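Sensor-type histidine kinase PrrB (Mycobacterium tuberculosis, PDB 1YSR) uses ATP to phosphorylate a histidine as the sensor kinase of the PrrB/PrrA two-component system, the crystallised part being its C-terminal ATP-binding domain. Local coordinates at residues A[6-10]-A[11-15]; A[53-56]-A[57-61]; A[134-138]-A[139-143]. One frame throughout, in Å; residues are numbered along the deposited sequence.

How the interactions relate
The three interactions belong to one histidine kinase ATP-binding domain, an alpha/beta sandwich of the GHKL type. Interactions 1 and 2 lie on opposite sides of the chain's centre, with their centres 20 Å apart, yet one helix relates them: helix 44-61 carries interaction 2 and, nearer its start, receives side chains of interaction 1 through L47 and V51. Interactions 2 and 3 touch directly, A54 CB packing on L142 CD2 at 3.5 Å, where the helix lies on the sheet; D84 also borders both. Interaction 2 carries the N-box sequence, which borders the nucleotide in relatives. A Tris molecule, probably from the crystallisation liquor, is bound about 4 Å from the A56 side chain.

Interaction 1: residues A[6-10]-A[11-15]; sequences VPVDI and TDLLD
OD1 of D9 accepts the backbone N-H of D12 at 2.9 Å, and T11 N lies almost as close, at 3.0 Å, so this one carboxylate oxygen faces two amides of the first helical turn. With its bond to D12 and its place just before the helix, D9 is the N-cap of helix 10-24, the point at which the short strand 6-9 ends and the helix starts. The D12 bond is fairly straight, but the amide comes from above the carboxylate plane, 67° out of it. With CG anti to the backbone N (chi1 179°), the carboxylate is carried towards D12 N at the start of the helix. Aspartate suits the position: its short chain reaches the amide of D12, which has no preceding turn to supply a carbonyl, and its negative charge probably sits well against the positive end of the helix dipole.

The D9 and D12 side chains cross at about a right angle, CG of D9 meeting CB of D12 at 3.5 Å. Their carboxylates are held apart, and OD2 of D12 instead forms a salt bridge with R16, one turn on. Behind the cap the regular helix bonds begin, L13 N to D9 O at 3.0 Å and L14 N to I10 O at 2.9 Å.

Apolar side chains line the buried side of the junction. I10 and L13 pack on L47 and L14 on V51, all towards helix 44-61. Strand 6-9 pairs with strand 39-42, and OG1 of T11 is hydrogen-bonded to P36 O and C38 N just before that strand. Branched V8 suits the strand, and the longer leucine reaches back to it from the helix. These two side chains bridge the strand-to-helix corner, CG1 of V8 resting against CD1 of L13 at 3.9 Å.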
loop_
_atom_site.group_PDB
_atom_site.type_symbol
_atom_site.label_atom_id
_atom_site.label_comp_id
_atom_site.label_asym_id
_atom_site.label_seq_id
_atom_site.Cartn_x
_atom_site.Cartn_y
_atom_site.Cartn_z
ATOM N N VAL A 6 -4.720 -5.906 5.296
ATOM C CA VAL A 6 -4.073 -5.005 6.281
ATOM C C VAL A 6 -4.601 -3.597 6.024
ATOM O O VAL A 6 -5.287 -3.377 5.014
ATOM C CB VAL A 6 -2.563 -4.980 6.120
ATOM C CG1 VAL A 6 -1.986 -6.415 6.350
ATOM C CG2 VAL A 6 -2.156 -4.445 4.749
ATOM N N PRO A 7 -4.309 -2.654 6.931
ATOM C CA PRO A 7 -4.744 -1.276 6.751
ATOM C C PRO A 7 -4.146 -0.740 5.464
ATOM O O PRO A 7 -2.972 -0.958 5.207
ATOM C CB PRO A 7 -4.126 -0.561 7.985
ATOM C CG PRO A 7 -4.086 -1.638 9.040
ATOM C CD PRO A 7 -3.540 -2.795 8.190
ATOM N N VAL A 8 -4.953 -0.075 4.649
ATOM C CA VAL A 8 -4.490 0.553 3.417
ATOM C C VAL A 8 -5.009 1.965 3.352
ATOM O O VAL A 8 -6.182 2.186 3.377
ATOM C CB VAL A 8 -5.016 -0.183 2.159
ATOM C CG1 VAL A 8 -4.351 0.426 0.970
ATOM C CG2 VAL A 8 -4.650 -1.670 2.189
ATOM N N ASP A 9 -4.106 2.936 3.241
ATOM C CA ASP A 9 -4.532 4.320 3.001
ATOM C C ASP A 9 -4.792 4.455 1.518
ATOM O O ASP A 9 -3.847 4.550 0.752
ATOM C CB ASP A 9 -3.422 5.289 3.433
ATOM C CG ASP A 9 -3.793 6.762 3.193
ATOM O OD1 ASP A 9 -4.665 7.075 2.342
ATOM O OD2 ASP A 9 -3.128 7.615 3.810
ATOM N N ILE A 10 -6.060 4.379 1.136
ATOM C CA ILE A 10 -6.458 4.362 -0.283
ATOM C C ILE A 10 -6.037 5.643 -0.969
ATOM O O ILE A 10 -5.640 5.697 -2.178
ATOM C CB ILE A 10 -8.038 4.228 -0.398
ATOM C CG1 ILE A 10 -8.486 2.839 0.062
ATOM C CG2 ILE A 10 -8.509 4.504 -1.819
ATOM C CD1 ILE A 10 -7.725 1.663 -0.666
ATOM N N THR A 11 -6.151 6.727 -0.194
ATOM C CA THR A 11 -5.827 8.037 -0.701
ATOM C C THR A 11 -4.349 8.163 -1.068
ATOM O O THR A 11 -4.009 8.632 -2.177
ATOM C CB THR A 11 -6.326 9.107 0.320
ATOM O OG1 THR A 11 -7.714 8.856 0.595
ATOM C CG2 THR A 11 -6.161 10.477 -0.282
ATOM N N ASP A 12 -3.456 7.710 -0.192
ATOM C CA ASP A 12 -2.033 7.714 -0.471
ATOM C C ASP A 12 -1.712 6.769 -1.620
ATOM O O ASP A 12 -0.848 7.063 -2.444
ATOM C CB ASP A 12 -1.261 7.278 0.807
ATOM C CG ASP A 12 0.256 7.332 0.644
ATOM O OD1 ASP A 12 0.801 8.410 0.370
ATOM O OD2 ASP A 12 0.901 6.280 0.761
ATOM N N LEU A 13 -2.376 5.598 -1.652
ATOM C CA LEU A 13 -2.206 4.650 -2.746
ATOM C C LEU A 13 -2.462 5.345 -4.095
ATOM O O LEU A 13 -1.696 5.195 -5.045
ATOM C CB LEU A 13 -3.181 3.452 -2.543
ATOM C CG LEU A 13 -2.968 2.247 -3.508
ATOM C CD1 LEU A 13 -3.469 0.971 -2.826
ATOM C CD2 LEU A 13 -3.839 2.459 -4.750
ATOM N N LEU A 14 -3.573 6.044 -4.188
ATOM C CA LEU A 14 -3.899 6.797 -5.425
ATOM C C LEU A 14 -2.824 7.845 -5.766
ATOM O O LEU A 14 -2.465 8.037 -6.933
ATOM C CB LEU A 14 -5.295 7.423 -5.321
ATOM C CG LEU A 14 -6.488 6.426 -5.237
ATOM C CD1 LEU A 14 -7.855 7.157 -5.073
ATOM C CD2 LEU A 14 -6.540 5.547 -6.474
ATOM N N ASP A 15 -2.385 8.569 -4.743
ATOM C CA ASP A 15 -1.384 9.650 -4.916
ATOM C C ASP A 15 -0.125 9.016 -5.503
ATOM O O ASP A 15 0.401 9.518 -6.468
ATOM C CB ASP A 15 -1.103 10.358 -3.602
ATOM C CG ASP A 15 -0.479 11.764 -3.788
ATOM O OD1 ASP A 15 -0.474 12.314 -4.923
ATOM O OD2 ASP A 15 -0.026 12.297 -2.764
#

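Interaction 2: residues A[53-56]-A[57-61]; sequences NAIA and NAVKH
Residues 53-61 run along the C-terminal part of helix 44-61, each amide from N57 to K60 bonding the carbonyl four residues earlier; the tightest of these is K60 N to A56 O, 2.7 Å. The sequence NAIANAVKH matches the N box of histidine kinases, a motif on a helix that borders the nucleotide site in relatives. N53 O accepts twice, from N57 N at 2.9 Å and from N57 ND2 at 2.8 Å, the two donors arriving from opposite faces of the carbonyl plane. N57 CG lies beside its own backbone N (chi1 -86°), which folds the amide back along the helix. The N53 and N57 amides stand nearly perpendicular, 81° apart. N53 ND2 bonds to S102, and OD1 of N57 takes the amide of G115. Small A54 and A58 let the helix lie close to strand 77-84, touching I82 and D84. On another side the bent K60 chain lays CD over A56 CB at 3.9 Å.

Asparagine can donate and accept at once: by giving to N53 O and taking from G115 N, N57 links the N-box helix to a segment that probably borders the nucleotide.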
loop_
_atom_site.group_PDB
_atom_site.type_symbol
_atom_site.label_atom_id
_atom_site.label_comp_id
_atom_site.label_asym_id
_atom_site.label_seq_id
_atom_site.Cartn_x
_atom_site.Cartn_y
_atom_site.Cartn_z
ATOM N N ASN A 53 -4.068 -1.009 -13.611
ATOM C CA ASN A 53 -4.693 -1.582 -14.769
ATOM C C ASN A 53 -5.693 -0.564 -15.397
ATOM O O ASN A 53 -5.815 -0.464 -16.633
ATOM C CB ASN A 53 -5.420 -2.866 -14.365
ATOM C CG ASN A 53 -5.925 -3.665 -15.559
ATOM O OD1 ASN A 53 -7.107 -3.978 -15.651
ATOM N ND2 ASN A 53 -5.016 -4.050 -16.462
ATOM N N ALA A 54 -6.445 0.113 -14.530
ATOM C CA ALA A 54 -7.450 1.110 -14.970
ATOM C C ALA A 54 -6.734 2.255 -15.705
ATOM O O ALA A 54 -7.166 2.667 -16.798
ATOM C CB ALA A 54 -8.205 1.623 -13.785
ATOM N N ILE A 55 -5.628 2.765 -15.135
ATOM C CA ILE A 55 -4.830 3.785 -15.871
ATOM C C ILE A 55 -4.290 3.282 -17.194
ATOM O O ILE A 55 -4.364 3.962 -18.193
ATOM C CB ILE A 55 -3.719 4.300 -14.999
ATOM C CG1 ILE A 55 -4.304 4.954 -13.728
ATOM C CG2 ILE A 55 -2.834 5.279 -15.754
ATOM C CD1 ILE A 55 -3.236 5.295 -12.621
ATOM N N ALA A 56 -3.786 2.041 -17.221
ATOM C CA ALA A 56 -3.238 1.518 -18.432
ATOM C C ALA A 56 -4.272 1.338 -19.519
ATOM O O ALA A 56 -4.029 1.643 -20.693
ATOM C CB ALA A 56 -2.469 0.198 -18.137
ATOM N N ASN A 57 -5.463 0.916 -19.150
ATOM C CA ASN A 57 -6.501 0.764 -20.104
ATOM C C ASN A 57 -6.941 2.114 -20.632
ATOM O O ASN A 57 -7.236 2.249 -21.800
ATOM C CB ASN A 57 -7.648 -0.011 -19.479
ATOM C CG ASN A 57 -7.432 -1.504 -19.603
ATOM O OD1 ASN A 57 -7.584 -2.017 -20.675
ATOM N ND2 ASN A 57 -6.910 -2.156 -18.551
ATOM N N ALA A 58 -6.995 3.110 -19.765
ATOM C CA ALA A 58 -7.441 4.462 -20.193
ATOM C C ALA A 58 -6.464 4.998 -21.259
ATOM O O ALA A 58 -6.856 5.524 -22.322
ATOM C CB ALA A 58 -7.485 5.383 -18.997
ATOM N N VAL A 59 -5.178 4.768 -21.028
ATOM C CA VAL A 59 -4.121 5.318 -21.892
ATOM C C VAL A 59 -3.943 4.455 -23.113
ATOM O O VAL A 59 -4.045 4.945 -24.228
ATOM C CB VAL A 59 -2.762 5.414 -21.157
ATOM C CG1 VAL A 59 -1.685 5.856 -22.146
ATOM C CG2 VAL A 59 -2.861 6.385 -20.013
ATOM N N LYS A 60 -3.729 3.150 -22.914
ATOM C CA LYS A 60 -3.385 2.297 -24.050
ATOM C C LYS A 60 -4.529 2.060 -24.968
ATOM O O LYS A 60 -4.355 2.090 -26.177
ATOM C CB LYS A 60 -2.641 1.024 -23.608
ATOM C CG LYS A 60 -1.319 1.468 -22.940
ATOM C CD LYS A 60 -0.950 0.716 -21.719
ATOM C CE LYS A 60 -0.342 -0.626 -22.094
ATOM N NZ LYS A 60 -0.540 -1.629 -21.040
ATOM N N HIS A 61 -5.718 1.892 -24.429
ATOM C CA HIS A 61 -6.870 1.581 -25.255
ATOM C C HIS A 61 -7.867 2.718 -25.433
ATOM O O HIS A 61 -8.582 2.773 -26.440
ATOM C CB HIS A 61 -7.531 0.266 -24.787
ATOM C CG HIS A 61 -6.552 -0.863 -24.628
ATOM N ND1 HIS A 61 -5.908 -1.448 -25.701
ATOM C CD2 HIS A 61 -6.058 -1.466 -23.518
ATOM C CE1 HIS A 61 -5.076 -2.377 -25.259
ATOM N NE2 HIS A 61 -5.149 -2.410 -23.939
#

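Interaction 3: residues A[134-138]-A[139-143]; sequences NSPLG and GARLV
S135 and R141 both set their first side-chain torsion near 180° (178° and 174°), and both side chains lead to D83. In S135 this holds OG beside the carbonyl carbon and over the turn, where it accepts L137 N at 2.9 Å. That bond makes an ST turn, and the same oxygen is also hydrogen-bonded to D83. In R141 the chain runs out extended from CG to NE, and its guanidinium forms salt bridges with D83 through NH1 and with E133 through NE. D83 is thus shared by the serine and the arginine, its charge probably steadied by both. The backbone itself sets the CB atoms of S135 and R141 together, 4.0 Å apart across the hairpin.

A type I turn from S135 to G138 reverses the chain and is closed by G138 N bonding to S135 O at 3.0 Å. P136 fits its second position, where the ring's fixed phi matches the turn. G138 has a positive phi, at which a side chain would press on the preceding carbonyl oxygen, so glycine suits the place.

S135 N then donates to G139 O over 3.2 Å, arriving 44° out of the carbonyl plane. A water lies within hydrogen-bonding distance of G139 O and of N134 OD1, 3.1 Å from the latter; N134 OD1 also accepts from R94. N134 and A140 form an antiparallel, non-hydrogen-bonded pair with diverging side chains, and A140 N bonds to OD1 of D84.

Turn and pairing together make a beta hairpin joining strands 129-134 and 140-147, neighbours at one edge of the mixed sheet of the GHKL ATPase fold.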
loop_
_atom_site.group_PDB
_atom_site.type_symbol
_atom_site.label_atom_id
_atom_site.label_comp_id
_atom_site.label_asym_id
_atom_site.label_seq_id
_atom_site.Cartn_x
_atom_site.Cartn_y
_atom_site.Cartn_z
ATOM N N ASN A 134 -20.016 7.283 -17.308
ATOM C CA ASN A 134 -19.463 8.233 -18.250
ATOM C C ASN A 134 -18.756 9.329 -17.449
ATOM O O ASN A 134 -19.266 9.797 -16.442
ATOM C CB ASN A 134 -20.546 8.810 -19.191
ATOM C CG ASN A 134 -20.791 7.933 -20.452
ATOM O OD1 ASN A 134 -20.509 6.708 -20.486
ATOM N ND2 ASN A 134 -21.329 8.573 -21.496
ATOM N N SER A 135 -17.566 9.724 -17.869
ATOM C CA SER A 135 -16.829 10.636 -17.038
ATOM C C SER A 135 -17.190 12.111 -17.413
ATOM O O SER A 135 -17.394 12.380 -18.572
ATOM C CB SER A 135 -15.364 10.453 -17.327
ATOM O OG SER A 135 -14.696 11.384 -16.542
ATOM N N PRO A 136 -17.182 13.025 -16.445
ATOM C CA PRO A 136 -17.193 14.470 -16.725
ATOM C C PRO A 136 -16.007 14.908 -17.562
ATOM O O PRO A 136 -16.069 15.963 -18.218
ATOM C CB PRO A 136 -17.085 15.085 -15.325
ATOM C CG PRO A 136 -17.662 14.129 -14.440
ATOM C CD PRO A 136 -17.234 12.773 -15.000
ATOM N N LEU A 137 -14.932 14.100 -17.589
ATOM C CA LEU A 137 -13.777 14.383 -18.483
ATOM C C LEU A 137 -13.988 13.982 -19.927
ATOM O O LEU A 137 -13.195 14.366 -20.789
ATOM C CB LEU A 137 -12.445 13.738 -17.988
ATOM C CG LEU A 137 -12.120 14.148 -16.541
ATOM C CD1 LEU A 137 -10.794 13.582 -15.999
ATOM C CD2 LEU A 137 -12.064 15.687 -16.423
ATOM N N GLY A 138 -15.004 13.171 -20.194
ATOM C CA GLY A 138 -15.253 12.791 -21.591
ATOM C C GLY A 138 -15.160 11.291 -21.938
ATOM O O GLY A 138 -15.820 10.808 -22.866
ATOM N N GLY A 139 -14.341 10.568 -21.182
ATOM C CA GLY A 139 -14.038 9.194 -21.459
ATOM C C GLY A 139 -14.744 8.281 -20.475
ATOM O O GLY A 139 -15.923 8.417 -20.236
ATOM N N ALA A 140 -14.002 7.308 -19.945
ATOM C CA ALA A 140 -14.576 6.366 -19.003
ATOM C C ALA A 140 -14.393 6.870 -17.570
ATOM O O ALA A 140 -13.423 7.580 -17.284
ATOM C CB ALA A 140 -13.882 5.038 -19.186
ATOM N N ARG A 141 -15.314 6.480 -16.684
ATOM C CA ARG A 141 -15.156 6.641 -15.277
ATOM C C ARG A 141 -15.307 5.213 -14.705
ATOM O O ARG A 141 -16.401 4.590 -14.806
ATOM C CB ARG A 141 -16.264 7.548 -14.755
ATOM C CG ARG A 141 -16.318 7.689 -13.258
ATOM C CD ARG A 141 -17.150 8.943 -12.896
ATOM N NE ARG A 141 -17.763 8.751 -11.606
ATOM C CZ ARG A 141 -17.226 9.169 -10.479
ATOM N NH1 ARG A 141 -16.090 9.833 -10.513
ATOM N NH2 ARG A 141 -17.847 8.942 -9.328
ATOM N N LEU A 142 -14.216 4.669 -14.174
ATOM C CA LEU A 142 -14.294 3.366 -13.535
ATOM C C LEU A 142 -14.402 3.582 -12.047
ATOM O O LEU A 142 -13.552 4.260 -11.453
ATOM C CB LEU A 142 -13.032 2.554 -13.844
ATOM C CG LEU A 142 -12.754 1.191 -13.172
ATOM C CD1 LEU A 142 -13.851 0.282 -13.264
ATOM C CD2 LEU A 142 -11.593 0.616 -13.905
ATOM N N VAL A 143 -15.429 2.989 -11.436
ATOM C CA VAL A 143 -15.726 3.244 -10.075
ATOM C C VAL A 143 -15.631 1.960 -9.291
ATOM O O VAL A 143 -16.265 0.967 -9.632
ATOM C CB VAL A 143 -17.143 3.840 -9.834
ATOM C CG1 VAL A 143 -17.219 4.263 -8.390
ATOM C CG2 VAL A 143 -17.388 5.054 -10.679
HETATM O O HOH W 1 -17.522 6.100 -21.225
#